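Local atomic coordinates of cellulose biosynthesis protein BcsG (Salmonella typhimurium LT2, PDB entry 5OLT), a protein that is required for cellulose biosynthesis and, in the extramembrane domain described here, carries a zinc site in a fold of the alkaline phosphatase family. Residues I64-L69 with V261-E266; I90-F95 with V292-K297; Y189-V194 with F214-L219. All coordinates share one frame; numbering follows the deposited sequence. Where two conformers were deposited one is given.

Contact 1: I64-L69 with V261-E266; sequences INICSL and VVVVPE. With ZN (zinc ion), chain B.
Ile-64 and Ile-66 pack against Val-261 and Val-263 on one face of two adjacent parallel strands. Ile-64 CG1 stands beside its backbone N (chi1 -63°), and CD1 beyond it meets Val-261 CG1 at 3.7 Å. Val-263 serves both isoleucines: its CG2 lies near Ile-64 CB, while its CG1 touches Ile-66 CD1 at 3.8 Å. A branched aliphatic side chain suits this buried place because its two methyls part toward the two isoleucines. Farther on, Pro-265 lies against Leu-69, its CB only 3.0 Å from Leu-69 O, a buried carbonyl oxygen with no polar partner in the model.

The backbones are joined firmly at first, with Ile-64 N 2.7 Å from Val-262 O. Ile-66 N to Val-264 O is a weak bond of 3.4 Å. Glu-266 N still reaches Ile-66 O at 2.9 Å, although the donor stands 44° out of the carbonyl plane.

Beyond this bond lies the polar edge. Cys-67 SG, anti to the backbone N (chi1 -179°), binds the zinc ion at 2.3 Å, and Glu-266 OE1 binds it at 1.9 Å. Cysteine sulfur and a carboxylate oxygen are both common zinc ligands; Ser-102, His-267 and a water complete the site. Asn-215 ND2 donates to Glu-266 OE2, fixing the carboxylate from the second shell.

Strands 210-216 and 291-299 flank the pair in the mixed central sheet. Helix 234-255 covers Ile-66 and Leu-69, whereas helix 102-110 lies on the Asn-65 and Val-264 face.

Contact 2: I90-F95 with V292-K297; sequences ILFKHF and VPAGVK
Phe-95 lays one ring face over Ala-294 CB in an antiparallel strand pairing of the mixed central sheet of this alkaline phosphatase-like fold. This is the tight part. The methyl makes a CH-pi contact 4.0 Å from the centroid of the Phe-95 ring, 20° off its normal, while Phe-92 CD1 approaches the same Ala-294 CB at 4.0 Å. Alanine is small enough to lie under the Phe-95 face and beside the Phe-92 rim, and Phe-95 CD2 in turn lies over a face of Phe-92. The edge of the Phe-92 ring meets Ala-294 O in its plane, and that oxygen also accepts from Phe-92 N at 2.8 Å. Phe-95 CG is anti to the backbone N (chi1 -170°), and CD1 beyond it reaches Val-292 CG2 at 3.6 Å. Ile-90 and Val-296 extend this apolar face, which helix 318-328 covers.

On the other face the cross-strand packing is thinner: Gly-295 presents no side chain, and Leu-91 CD1 bends over to Ala-294 O at 3.5 Å. Trp-71 lies against Leu-91 and Pro-293 there.

Looser still is the corner at Lys-93 and His-94, where the chain swings away from its partner and His-94 is exposed. Past the corner, Val-292 N donates to Phe-95 O at 3.0 Å. Between corner and strand sits a water that lies 2.7 Å from Val-292 O, to which it can donate, and accepts from Phe-95 N at 2.7 Å.

Contact 3: Y189-V194 with F214-L219; sequences YDDLAV and FNLLPL
Val-194 and Asp-191, from the first turn of helix 191-203, meet Phe-214, Leu-216 and Pro-218 at the end of strand 210-216. Val-194 CG1 lies obliquely against the ring, 3.6 Å from Phe-214 CE1 and about as near to CZ. Asp-191 is the unexpected member, a carboxylate that meets only carbon atoms of 214-219. Its CG, beside the backbone N (chi1 -69°), comes within 3.7 Å of Leu-216 CD2, and the carboxylate plane stands 65° from that of the Phe-214 ring. Asp-191 OD1 lies 3.6 Å from Phe-214 CZ and equally close to Leu-216 CD2; OD2 meets Pro-218 CG at 3.5 Å, tip to tip.

Leu-216 CD1 sits over the centre of the Phe-214 ring, 3.5 Å above its plane, on the side opposite Val-194 CG1. Asp-148 OD2 also comes close to Asp-191 OD1; two acids so near may share a proton, while the helix N-terminus would favour negative charge.

Asp-190 occupies the N-cap of the helix. Its OD2, through the anti lone pair, accepts from Ala-193 N at 3.0 Å, and its backbone O accepts from Val-194 N. A short acidic side chain suits this place because it can satisfy a first-turn N-H. Helix 234-255 adds Leu-241 against both Asp-191 and Leu-216. This is helix-on-sheet packing within an elaborated beta-alpha-beta crossover from strand 142-147 to parallel neighbour 210-216, a two-stranded sheet being inserted before helix 191-203.

How the contacts relate
All three contacts reach one mixed sheet, contact 3 by packing a helix start on it. Contacts 1 and 2 have centres about 10 Å apart and are joined where strands 259-265 and 291-299 pair, Val-263 N lying 2.8 Å from Gly-295 O. On its other flank contact 1 meets contact 3, with centres about 11 Å apart, through Asn-65 N and Phe-214 O at 2.8 Å. Contacts 2 and 3, about 19 Å apart between centres, do not touch. Contact 1 alone supplies zinc ligands. The Leu-216 and Val-292 side chains lie about 9 and 10 Å from the ion; a bound citric acid, probably from the crystallisation liquor, lies about 5 Å from that of Cys-67.

Contact 1: I64-L69 with V261-E266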
loop_
_atom_site.group_PDB
_atom_site.type_symbol
_atom_site.label_atom_id
_atom_site.label_comp_id
_atom_site.label_asym_id
_atom_site.label_seq_id
_atom_site.Cartn_x
_atom_site.Cartn_y
_atom_site.Cartn_z
ATOM N N ILE A 64 5.067 -4.678 -3.413
ATOM C CA ILE A 64 4.614 -5.991 -2.969
ATOM C C ILE A 64 3.282 -5.760 -2.238
ATOM O O ILE A 64 3.261 -5.228 -1.114
ATOM C CB ILE A 64 5.685 -6.628 -2.030
ATOM C CG1 ILE A 64 6.992 -6.850 -2.815
ATOM C CG2 ILE A 64 5.162 -7.923 -1.414
ATOM C CD1 ILE A 64 8.112 -7.419 -1.980
ATOM N N ASN A 65 2.160 -6.112 -2.892
ATOM C CA ASN A 65 0.826 -5.785 -2.421
ATOM C C ASN A 65 0.185 -7.071 -1.904
ATOM O O ASN A 65 -0.052 -8.006 -2.663
ATOM C CB ASN A 65 0.067 -5.167 -3.616
ATOM C CG ASN A 65 -1.320 -4.706 -3.273
ATOM O OD1 ASN A 65 -1.559 -4.030 -2.242
ATOM N ND2 ASN A 65 -2.253 -5.026 -4.148
ATOM N N ILE A 66 -0.018 -7.129 -0.590
ATOM C CA ILE A 66 -0.354 -8.389 0.086
ATOM C C ILE A 66 -1.797 -8.397 0.539
ATOM O O ILE A 66 -2.213 -7.533 1.316
ATOM C CB ILE A 66 0.559 -8.605 1.317
ATOM C CG1 ILE A 66 2.041 -8.622 0.895
ATOM C CG2 ILE A 66 0.164 -9.886 2.083
ATOM C CD1 ILE A 66 3.013 -8.579 2.060
ATOM N N CYS A 67 -2.556 -9.385 0.067
ATOM C CA CYS A 67 -3.948 -9.541 0.506
ATOM C C CYS A 67 -3.997 -9.977 1.977
ATOM O O CYS A 67 -3.201 -10.816 2.396
ATOM C CB CYS A 67 -4.635 -10.581 -0.408
ATOM S SG CYS A 67 -6.400 -10.896 -0.056
ATOM N N SER A 68 -4.964 -9.434 2.735
ATOM C CA SER A 68 -5.346 -10.028 4.028
ATOM C C SER A 68 -4.237 -9.981 5.090
ATOM O O SER A 68 -3.955 -10.997 5.742
ATOM C CB SER A 68 -5.887 -11.461 3.844
ATOM O OG SER A 68 -7.034 -11.440 3.002
ATOM N N LEU A 69 -3.677 -8.784 5.303
ATOM C CA LEU A 69 -2.613 -8.562 6.278
ATOM C C LEU A 69 -2.796 -7.170 6.874
ATOM O O LEU A 69 -2.490 -6.170 6.212
ATOM C CB LEU A 69 -1.239 -8.700 5.591
ATOM C CG LEU A 69 -0.047 -8.408 6.531
ATOM C CD1 LEU A 69 -0.025 -9.387 7.681
ATOM C CD2 LEU A 69 1.240 -8.512 5.702
ATOM N N VAL A 261 12.030 -1.304 -2.537
ATOM C CA VAL A 261 10.948 -2.277 -2.261
ATOM C C VAL A 261 9.925 -1.613 -1.361
ATOM O O VAL A 261 10.267 -1.032 -0.338
ATOM C CB VAL A 261 11.475 -3.562 -1.605
ATOM C CG1 VAL A 261 10.301 -4.486 -1.273
ATOM C CG2 VAL A 261 12.452 -4.253 -2.562
ATOM N N VAL A 262 8.662 -1.622 -1.795
ATOM C CA VAL A 262 7.550 -1.099 -1.005
ATOM C C VAL A 262 6.628 -2.266 -0.702
ATOM O O VAL A 262 6.165 -2.929 -1.638
ATOM C CB VAL A 262 6.761 -0.022 -1.764
ATOM C CG1 VAL A 262 5.587 0.457 -0.894
ATOM C CG2 VAL A 262 7.697 1.119 -2.141
ATOM N N VAL A 263 6.389 -2.532 0.579
ATOM C CA VAL A 263 5.442 -3.557 0.974
ATOM C C VAL A 263 4.196 -2.820 1.440
ATOM O O VAL A 263 4.286 -2.002 2.370
ATOM C CB VAL A 263 6.008 -4.415 2.123
ATOM C CG1 VAL A 263 4.912 -5.344 2.679
ATOM C CG2 VAL A 263 7.180 -5.203 1.595
ATOM N N VAL A 264 3.033 -3.093 0.843
ATOM C CA VAL A 264 1.802 -2.386 1.244
ATOM C C VAL A 264 0.633 -3.344 1.109
ATOM O O VAL A 264 0.260 -3.763 -0.006
ATOM C CB VAL A 264 1.601 -1.097 0.428
ATOM C CG1 VAL A 264 1.800 -1.364 -1.057
ATOM C CG2 VAL A 264 0.280 -0.373 0.731
ATOM N N PRO A 265 0.115 -3.780 2.240
ATOM C CA PRO A 265 -1.040 -4.704 2.185
ATOM C C PRO A 265 -2.282 -4.022 1.638
ATOM O O PRO A 265 -2.437 -2.804 1.722
ATOM C CB PRO A 265 -1.262 -5.100 3.636
ATOM C CG PRO A 265 0.072 -4.834 4.286
ATOM C CD PRO A 265 0.605 -3.600 3.619
ATOM N N GLU A 266 -3.148 -4.848 1.058
ATOM C CA GLU A 266 -4.428 -4.344 0.528
ATOM C C GLU A 266 -5.401 -3.967 1.630
ATOM O O GLU A 266 -6.163 -3.001 1.491
ATOM C CB GLU A 266 -5.139 -5.472 -0.218
ATOM C CG GLU A 266 -4.471 -6.081 -1.444
ATOM C CD GLU A 266 -5.247 -7.305 -1.883
ATOM O OE1 GLU A 266 -6.297 -7.577 -1.249
ATOM O OE2 GLU A 266 -4.821 -7.988 -2.824
HETATM ZN ZN ZN B . -7.466 -8.969 -0.647
HETATM O O HOH W 1 -9.486 -10.423 -0.421
#

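Contact 2: I90-F95 with V292-K297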
loop_
_atom_site.group_PDB
_atom_site.type_symbol
_atom_site.label_atom_id
_atom_site.label_comp_id
_atom_site.label_asym_id
_atom_site.label_seq_id
_atom_site.Cartn_x
_atom_site.Cartn_y
_atom_site.Cartn_z
ATOM N N ILE A 90 11.941 2.118 6.457
ATOM C CA ILE A 90 10.831 2.988 6.830
ATOM C C ILE A 90 9.648 2.082 7.125
ATOM O O ILE A 90 9.348 1.189 6.308
ATOM C CB ILE A 90 10.492 3.946 5.672
ATOM C CG1 ILE A 90 11.678 4.836 5.305
ATOM C CG2 ILE A 90 9.237 4.762 6.023
ATOM C CD1 ILE A 90 11.494 5.553 3.966
ATOM N N LEU A 91 8.962 2.298 8.229
ATOM C CA LEU A 91 7.817 1.448 8.580
ATOM C C LEU A 91 6.675 2.333 9.040
ATOM O O LEU A 91 6.831 3.115 10.000
ATOM C CB LEU A 91 8.256 0.450 9.674
ATOM C CG LEU A 91 7.240 -0.582 10.145
ATOM C CD1 LEU A 91 6.782 -1.465 8.987
ATOM C CD2 LEU A 91 7.868 -1.430 11.250
ATOM N N PHE A 92 5.533 2.210 8.365
ATOM C CA PHE A 92 4.354 2.986 8.769
ATOM C C PHE A 92 3.553 2.264 9.840
ATOM O O PHE A 92 3.254 1.064 9.707
ATOM C CB PHE A 92 3.443 3.180 7.544
ATOM C CG PHE A 92 4.002 4.114 6.501
ATOM C CD1 PHE A 92 4.883 3.649 5.512
ATOM C CD2 PHE A 92 3.598 5.440 6.456
ATOM C CE1 PHE A 92 5.385 4.500 4.533
ATOM C CE2 PHE A 92 4.087 6.308 5.470
ATOM C CZ PHE A 92 4.983 5.845 4.488
ATOM N N LYS A 93 3.162 3.005 10.876
ATOM C CA LYS A 93 2.389 2.487 11.997
ATOM C C LYS A 93 0.904 2.833 11.949
ATOM O O LYS A 93 0.115 2.209 12.600
ATOM C CB LYS A 93 3.016 2.937 13.328
ATOM C CG LYS A 93 4.443 2.440 13.570
ATOM C CD LYS A 93 4.503 0.919 13.515
ATOM C CE LYS A 93 5.900 0.376 13.810
ATOM N NZ LYS A 93 6.272 0.609 15.228
ATOM N N HIS A 94 0.549 3.828 11.138
ATOM C CA HIS A 94 -0.844 4.246 10.988
ATOM C C HIS A 94 -1.124 4.487 9.515
ATOM O O HIS A 94 -1.610 5.566 9.130
ATOM C CB HIS A 94 -1.159 5.469 11.885
ATOM C CG HIS A 94 -1.104 5.125 13.331
ATOM N ND1 HIS A 94 -2.091 4.374 13.939
ATOM C CD2 HIS A 94 -0.162 5.350 14.271
ATOM C CE1 HIS A 94 -1.773 4.182 15.205
ATOM N NE2 HIS A 94 -0.595 4.738 15.424
ATOM N N PHE A 95 -0.864 3.461 8.698
ATOM C CA PHE A 95 -1.160 3.491 7.265
ATOM C C PHE A 95 -2.541 2.894 7.056
ATOM O O PHE A 95 -2.794 1.765 7.463
ATOM C CB PHE A 95 -0.118 2.646 6.508
ATOM C CG PHE A 95 -0.197 2.805 5.029
ATOM C CD1 PHE A 95 -1.184 2.110 4.266
ATOM C CD2 PHE A 95 0.671 3.670 4.375
ATOM C CE1 PHE A 95 -1.243 2.270 2.890
ATOM C CE2 PHE A 95 0.631 3.786 3.002
ATOM C CZ PHE A 95 -0.328 3.113 2.257
ATOM N N VAL A 292 -2.766 -1.127 8.189
ATOM C CA VAL A 292 -1.920 -2.181 7.639
ATOM C C VAL A 292 -0.440 -1.843 7.732
ATOM O O VAL A 292 -0.069 -0.666 7.679
ATOM C CB VAL A 292 -2.312 -2.490 6.171
ATOM C CG1 VAL A 292 -3.770 -2.957 6.063
ATOM C CG2 VAL A 292 -2.072 -1.299 5.221
ATOM N N PRO A 293 0.419 -2.884 7.836
ATOM C CA PRO A 293 1.872 -2.634 7.925
ATOM C C PRO A 293 2.520 -2.367 6.591
ATOM O O PRO A 293 2.863 -3.294 5.855
ATOM C CB PRO A 293 2.404 -3.949 8.526
ATOM C CG PRO A 293 1.437 -5.013 8.064
ATOM C CD PRO A 293 0.070 -4.302 8.134
ATOM N N ALA A 294 2.728 -1.103 6.282
ATOM C CA ALA A 294 3.411 -0.734 5.066
ATOM C C ALA A 294 4.856 -0.375 5.388
ATOM O O ALA A 294 5.151 0.272 6.407
ATOM C CB ALA A 294 2.696 0.447 4.432
ATOM N N GLY A 295 5.771 -0.808 4.526
ATOM C CA GLY A 295 7.199 -0.575 4.760
ATOM C C GLY A 295 7.928 -0.318 3.473
ATOM O O GLY A 295 7.499 -0.729 2.380
ATOM N N VAL A 296 9.087 0.325 3.595
ATOM C CA VAL A 296 9.935 0.607 2.442
ATOM C C VAL A 296 11.343 0.199 2.814
ATOM O O VAL A 296 11.786 0.454 3.936
ATOM C CB VAL A 296 9.904 2.113 2.084
ATOM C CG1 VAL A 296 10.750 2.410 0.843
ATOM C CG2 VAL A 296 8.461 2.589 1.848
ATOM N N LYS A 297 12.018 -0.444 1.879
ATOM C CA LYS A 297 13.437 -0.793 2.065
ATOM C C LYS A 297 14.179 -0.465 0.787
ATOM O O LYS A 297 13.715 -0.779 -0.312
ATOM C CB LYS A 297 13.598 -2.295 2.359
ATOM C CG LYS A 297 14.994 -2.713 2.820
ATOM C CD LYS A 297 14.987 -4.142 3.369
ATOM C CE LYS A 297 16.407 -4.616 3.681
ATOM N NZ LYS A 297 17.117 -3.796 4.695
HETATM O O HOH W 2 0.037 1.065 9.683
#

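Contact 3: Y189-V194 with F214-L219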
loop_
_atom_site.group_PDB
_atom_site.type_symbol
_atom_site.label_atom_id
_atom_site.label_comp_id
_atom_site.label_asym_id
_atom_site.label_seq_id
_atom_site.Cartn_x
_atom_site.Cartn_y
_atom_site.Cartn_z
ATOM N N TYR A 189 1.192 -19.665 -6.112
ATOM C CA TYR A 189 2.568 -20.064 -6.317
ATOM C C TYR A 189 3.457 -19.626 -5.157
ATOM O O TYR A 189 3.159 -18.625 -4.476
ATOM C CB TYR A 189 3.095 -19.452 -7.617
ATOM C CG TYR A 189 2.282 -19.924 -8.780
ATOM C CD1 TYR A 189 2.335 -21.267 -9.166
ATOM C CD2 TYR A 189 1.446 -19.044 -9.479
ATOM C CE1 TYR A 189 1.547 -21.741 -10.211
ATOM C CE2 TYR A 189 0.654 -19.515 -10.547
ATOM C CZ TYR A 189 0.727 -20.854 -10.899
ATOM O OH TYR A 189 -0.037 -21.289 -11.968
ATOM N N ASP A 190 4.576 -20.323 -4.980
ATOM C CA ASP A 190 5.519 -19.954 -3.950
ATOM C C ASP A 190 6.076 -18.557 -4.208
ATOM O O ASP A 190 6.605 -18.262 -5.308
ATOM C CB ASP A 190 6.685 -20.931 -3.920
ATOM C CG ASP A 190 7.594 -20.646 -2.785
ATOM O OD1 ASP A 190 7.241 -20.996 -1.634
ATOM O OD2 ASP A 190 8.637 -20.029 -3.028
ATOM N N ASP A 191 6.052 -17.723 -3.173
ATOM C CA ASP A 191 6.441 -16.320 -3.379
ATOM C C ASP A 191 7.928 -16.129 -3.588
ATOM O O ASP A 191 8.339 -15.257 -4.369
ATOM C CB ASP A 191 5.951 -15.460 -2.234
ATOM C CG ASP A 191 4.445 -15.359 -2.257
ATOM O OD1 ASP A 191 3.931 -14.994 -3.371
ATOM O OD2 ASP A 191 3.775 -15.725 -1.242
ATOM N N LEU A 192 8.757 -16.925 -2.884
ATOM C CA LEU A 192 10.191 -16.819 -3.120
ATOM C C LEU A 192 10.509 -17.213 -4.548
ATOM O O LEU A 192 11.383 -16.585 -5.166
ATOM C CB LEU A 192 10.953 -17.661 -2.108
ATOM C CG LEU A 192 12.481 -17.588 -2.120
ATOM C CD1 LEU A 192 12.944 -16.129 -2.022
ATOM C CD2 LEU A 192 13.045 -18.470 -1.000
ATOM N N ALA A 193 9.825 -18.231 -5.090
ATOM C CA ALA A 193 10.059 -18.615 -6.500
ATOM C C ALA A 193 9.653 -17.506 -7.471
ATOM O O ALA A 193 10.378 -17.218 -8.426
ATOM C CB ALA A 193 9.330 -19.897 -6.833
ATOM N N VAL A 194 8.509 -16.855 -7.210
ATOM C CA VAL A 194 8.077 -15.734 -8.041
ATOM C C VAL A 194 9.122 -14.602 -7.978
ATOM O O VAL A 194 9.481 -14.020 -9.008
ATOM C CB VAL A 194 6.701 -15.197 -7.571
ATOM C CG1 VAL A 194 6.330 -13.931 -8.322
ATOM C CG2 VAL A 194 5.602 -16.236 -7.789
ATOM N N PHE A 214 3.349 -6.312 -7.797
ATOM C CA PHE A 214 3.281 -7.728 -7.456
ATOM C C PHE A 214 2.159 -7.950 -6.440
ATOM O O PHE A 214 2.224 -7.375 -5.350
ATOM C CB PHE A 214 4.653 -8.151 -6.875
ATOM C CG PHE A 214 4.758 -9.585 -6.364
ATOM C CD1 PHE A 214 3.910 -10.640 -6.794
ATOM C CD2 PHE A 214 5.758 -9.892 -5.415
ATOM C CE1 PHE A 214 4.059 -11.930 -6.305
ATOM C CE2 PHE A 214 5.905 -11.199 -4.944
ATOM C CZ PHE A 214 5.061 -12.215 -5.372
ATOM N N ASN A 215 1.136 -8.745 -6.799
ATOM C CA ASN A 215 0.030 -9.006 -5.883
ATOM C C ASN A 215 0.082 -10.447 -5.361
ATOM O O ASN A 215 0.291 -11.383 -6.127
ATOM C CB ASN A 215 -1.331 -8.712 -6.548
ATOM C CG ASN A 215 -2.467 -8.889 -5.583
ATOM O OD1 ASN A 215 -3.100 -9.941 -5.554
ATOM N ND2 ASN A 215 -2.745 -7.851 -4.784
ATOM N N LEU A 216 -0.051 -10.582 -4.038
ATOM C CA LEU A 216 0.137 -11.845 -3.317
ATOM C C LEU A 216 -1.100 -12.253 -2.543
ATOM O O LEU A 216 -1.582 -11.491 -1.714
ATOM C CB LEU A 216 1.283 -11.721 -2.266
ATOM C CG LEU A 216 2.667 -11.473 -2.791
ATOM C CD1 LEU A 216 2.820 -10.021 -3.196
ATOM C CD2 LEU A 216 3.693 -11.823 -1.721
ATOM N N LEU A 217 -1.534 -13.487 -2.757
ATOM C CA LEU A 217 -2.744 -14.036 -2.166
ATOM C C LEU A 217 -2.603 -15.105 -1.039
ATOM O O LEU A 217 -3.631 -15.614 -0.590
ATOM C CB LEU A 217 -3.519 -14.711 -3.350
ATOM C CG LEU A 217 -5.025 -14.804 -3.237
ATOM C CD1 LEU A 217 -5.635 -13.401 -3.220
ATOM C CD2 LEU A 217 -5.592 -15.623 -4.393
ATOM N N PRO A 218 -1.379 -15.451 -0.555
ATOM C CA PRO A 218 -1.362 -16.634 0.323
ATOM C C PRO A 218 -2.139 -16.488 1.630
ATOM O O PRO A 218 -2.564 -17.505 2.189
ATOM C CB PRO A 218 0.125 -16.844 0.595
ATOM C CG PRO A 218 0.706 -15.478 0.507
ATOM C CD PRO A 218 -0.033 -14.849 -0.662
ATOM N N LEU A 219 -2.317 -15.255 2.116
ATOM C CA LEU A 219 -2.975 -15.060 3.409
ATOM C C LEU A 219 -4.491 -14.989 3.272
ATOM O O LEU A 219 -5.183 -14.875 4.268
ATOM C CB LEU A 219 -2.436 -13.802 4.099
ATOM C CG LEU A 219 -0.916 -13.803 4.247
ATOM C CD1 LEU A 219 -0.525 -12.544 5.031
ATOM C CD2 LEU A 219 -0.348 -15.071 4.895
#